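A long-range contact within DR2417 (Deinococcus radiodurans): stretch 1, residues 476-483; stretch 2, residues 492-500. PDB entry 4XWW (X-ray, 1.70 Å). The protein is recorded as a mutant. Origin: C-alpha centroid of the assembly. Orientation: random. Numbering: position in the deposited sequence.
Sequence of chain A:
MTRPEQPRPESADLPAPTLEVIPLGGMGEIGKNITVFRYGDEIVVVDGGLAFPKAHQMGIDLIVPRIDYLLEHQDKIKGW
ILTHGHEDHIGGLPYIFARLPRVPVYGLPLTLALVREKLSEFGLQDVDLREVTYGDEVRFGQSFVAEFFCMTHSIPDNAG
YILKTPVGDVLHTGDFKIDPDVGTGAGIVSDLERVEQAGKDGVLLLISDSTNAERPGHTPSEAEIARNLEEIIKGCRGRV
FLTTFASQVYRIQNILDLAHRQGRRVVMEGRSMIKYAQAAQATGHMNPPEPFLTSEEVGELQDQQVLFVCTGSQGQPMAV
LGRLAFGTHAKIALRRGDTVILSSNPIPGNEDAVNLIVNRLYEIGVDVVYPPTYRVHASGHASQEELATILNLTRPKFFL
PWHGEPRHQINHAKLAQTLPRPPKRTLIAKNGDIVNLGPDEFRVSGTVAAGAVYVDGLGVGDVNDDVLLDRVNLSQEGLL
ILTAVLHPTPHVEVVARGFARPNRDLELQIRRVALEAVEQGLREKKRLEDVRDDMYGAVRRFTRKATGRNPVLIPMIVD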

# COMPACT_ATOMS: atom_id res chain seq x y z
N GLN A 476 -12.28 -11.92 2.56
CA GLN A 476 -13.27 -10.92 2.23
C GLN A 476 -14.64 -11.23 2.82
O GLN A 476 -15.24 -10.39 3.51
CB GLN A 476 -13.40 -10.79 0.72
CG GLN A 476 -12.11 -10.44 0.03
CD GLN A 476 -11.66 -9.05 0.39
OE1 GLN A 476 -10.78 -8.85 1.22
NE2 GLN A 476 -12.31 -8.06 -0.22
N GLU A 477 -15.13 -12.43 2.54
CA GLU A 477 -16.53 -12.73 2.78
C GLU A 477 -16.76 -13.64 3.98
O GLU A 477 -17.90 -13.85 4.39
CB GLU A 477 -17.13 -13.37 1.52
CG GLU A 477 -17.05 -12.48 0.28
CD GLU A 477 -18.03 -11.33 0.31
OE1 GLU A 477 -18.92 -11.32 1.19
OE2 GLU A 477 -17.93 -10.43 -0.55
N GLY A 478 -15.68 -14.17 4.55
CA GLY A 478 -15.80 -15.13 5.63
C GLY A 478 -16.43 -16.40 5.08
O GLY A 478 -16.54 -16.55 3.87
N LEU A 479 -16.84 -17.33 5.94
CA LEU A 479 -17.45 -18.54 5.41
C LEU A 479 -18.67 -19.04 6.17
O LEU A 479 -18.86 -18.78 7.36
CB LEU A 479 -16.42 -19.68 5.36
CG LEU A 479 -16.24 -20.43 6.67
CD1 LEU A 479 -15.81 -21.84 6.41
CD2 LEU A 479 -15.19 -19.72 7.48
N LEU A 480 -19.50 -19.78 5.44
CA LEU A 480 -20.64 -20.50 5.99
C LEU A 480 -20.59 -21.94 5.53
O LEU A 480 -20.71 -22.23 4.34
CB LEU A 480 -21.95 -19.84 5.56
CG LEU A 480 -22.47 -18.82 6.57
CD1 LEU A 480 -23.77 -18.18 6.10
CD2 LEU A 480 -22.68 -19.54 7.89
N ILE A 481 -20.40 -22.86 6.47
CA ILE A 481 -20.47 -24.27 6.14
C ILE A 481 -21.85 -24.82 6.52
O ILE A 481 -22.22 -24.90 7.69
CB ILE A 481 -19.34 -25.08 6.83
CG1 ILE A 481 -19.71 -26.56 6.93
CG2 ILE A 481 -18.98 -24.48 8.17
CD1 ILE A 481 -19.19 -27.38 5.78
N LEU A 482 -22.62 -25.18 5.49
CA LEU A 482 -23.95 -25.72 5.68
C LEU A 482 -23.94 -27.22 5.46
O LEU A 482 -23.67 -27.69 4.35
CB LEU A 482 -24.94 -25.09 4.71
CG LEU A 482 -24.81 -23.61 4.36
CD1 LEU A 482 -25.14 -23.44 2.89
CD2 LEU A 482 -25.74 -22.79 5.22
N THR A 483 -24.24 -27.98 6.49
CA THR A 483 -24.34 -29.42 6.33
C THR A 483 -25.78 -29.87 6.54
O THR A 483 -26.40 -29.55 7.55
CB THR A 483 -23.39 -30.16 7.28
OG1 THR A 483 -24.15 -30.99 8.17
CG2 THR A 483 -22.55 -29.17 8.08
N VAL A 492 -30.86 -28.78 8.85
CA VAL A 492 -29.64 -28.16 8.33
C VAL A 492 -28.79 -27.59 9.46
O VAL A 492 -29.31 -27.05 10.43
CB VAL A 492 -29.98 -27.06 7.31
CG1 VAL A 492 -28.71 -26.43 6.76
CG2 VAL A 492 -30.82 -27.62 6.19
N GLU A 493 -27.48 -27.73 9.33
CA GLU A 493 -26.56 -27.23 10.34
C GLU A 493 -25.67 -26.11 9.79
O GLU A 493 -25.09 -26.24 8.71
CB GLU A 493 -25.71 -28.36 10.89
CG GLU A 493 -26.48 -29.35 11.75
CD GLU A 493 -25.85 -29.55 13.10
OE1 GLU A 493 -24.72 -30.09 13.16
OE2 GLU A 493 -26.46 -29.15 14.11
N VAL A 494 -25.58 -25.01 10.53
CA VAL A 494 -24.86 -23.82 10.09
C VAL A 494 -23.65 -23.50 10.97
O VAL A 494 -23.77 -23.35 12.18
CB VAL A 494 -25.79 -22.59 10.06
CG1 VAL A 494 -24.98 -21.31 9.92
CG2 VAL A 494 -26.81 -22.72 8.94
N VAL A 495 -22.48 -23.40 10.35
CA VAL A 495 -21.31 -22.87 11.05
C VAL A 495 -20.69 -21.72 10.26
O VAL A 495 -20.46 -21.83 9.06
CB VAL A 495 -20.24 -23.94 11.30
CG1 VAL A 495 -19.03 -23.32 12.01
CG2 VAL A 495 -20.81 -25.10 12.09
N ALA A 496 -20.44 -20.62 10.96
CA ALA A 496 -19.88 -19.41 10.36
C ALA A 496 -18.54 -19.05 11.01
O ALA A 496 -18.40 -19.13 12.22
CB ALA A 496 -20.85 -18.25 10.50
N ARG A 497 -17.57 -18.66 10.19
CA ARG A 497 -16.33 -18.09 10.72
C ARG A 497 -15.97 -16.83 9.95
O ARG A 497 -16.00 -16.82 8.72
CB ARG A 497 -15.18 -19.10 10.68
CG ARG A 497 -15.09 -19.96 11.91
CD ARG A 497 -14.81 -19.10 13.12
NE ARG A 497 -13.43 -19.22 13.54
CZ ARG A 497 -13.05 -19.78 14.69
NH1 ARG A 497 -13.96 -20.26 15.52
NH2 ARG A 497 -11.76 -19.85 14.99
N GLY A 498 -15.67 -15.76 10.68
CA GLY A 498 -15.41 -14.45 10.09
C GLY A 498 -16.53 -13.93 9.20
O GLY A 498 -16.29 -13.14 8.29
N PHE A 499 -17.76 -14.37 9.46
CA PHE A 499 -18.89 -13.92 8.65
C PHE A 499 -19.59 -12.73 9.30
O PHE A 499 -19.67 -11.65 8.71
CB PHE A 499 -19.90 -15.05 8.44
CG PHE A 499 -21.16 -14.60 7.76
CD1 PHE A 499 -21.11 -13.99 6.52
CD2 PHE A 499 -22.40 -14.79 8.36
CE1 PHE A 499 -22.27 -13.57 5.89
CE2 PHE A 499 -23.55 -14.38 7.74
CZ PHE A 499 -23.50 -13.77 6.51
N ALA A 500 -20.09 -12.94 10.51
CA ALA A 500 -20.80 -11.92 11.27
C ALA A 500 -20.76 -12.31 12.74
O ALA A 500 -20.45 -13.45 13.07
CB ALA A 500 -22.24 -11.80 10.79

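Two neighbouring antiparallel strands, 479-483 and 492-497, are joined by their backbones, and side chains on both faces of the sheet fill in around that ladder. Together the stretches bury 617 Å² of surface. Stretch 1 enters from a helix ending at Glu477, whose O atom lies 3.9 Å from Phe499 CD1, near the plane of the ring; this carbonyl is buried without a hydrogen-bonding partner. Gly478 then breaks the helix with positive phi, a conformation that favours glycine. Packing makes the same demand: a CB here would sit 2.1 Å from Gly498 O, a clash. Without one, Gly478 CA approaches Gly498 O to 3.4 Å in a CA-H...O contact.

Leu479 opens the ladder, with Leu479 N donating to Arg497 O (2.9 Å) and Arg497 N returning a bond to Leu479 O (3.1 Å). Its side chain reaches the aliphatic base of the arginine, Leu479 CD2 lying 3.3 Å from Arg497 CB, while the end of Arg497 leads away. Leu480, paired with Ala496 without hydrogen bonds, points to the other face. Its branched end suits bridging several apolar neighbours: Leu480 CD2 is 3.4 Å from Ala496 CB and 3.5 Å from Val494 CG1, and Leu480 CD1 lies over one face of the Phe499 ring, 4.1 Å from Phe499 CE2. Leu480 CA and Ala496 CA are 4.6 Å apart, the short spacing usual for such a pair.

Ile481 resumes the bonding, from Ile481 N to Val495 O (2.8 Å) and from Val495 N to Ile481 O (3.1 Å). These beta-branched residues suit extended backbone and pack Ile481 CG2 3.4 Å from Val495 CB. Leu482 returns to the face of Leu480, a buried apolar position that suits leucine, with Leu482 CD2 3.9 Å from Val494 CG2. Thr483, also beta-branched, completes the ladder: Thr483 N bonds Glu493 O (2.9 Å), and Glu493 N bonds Thr483 O (2.8 Å).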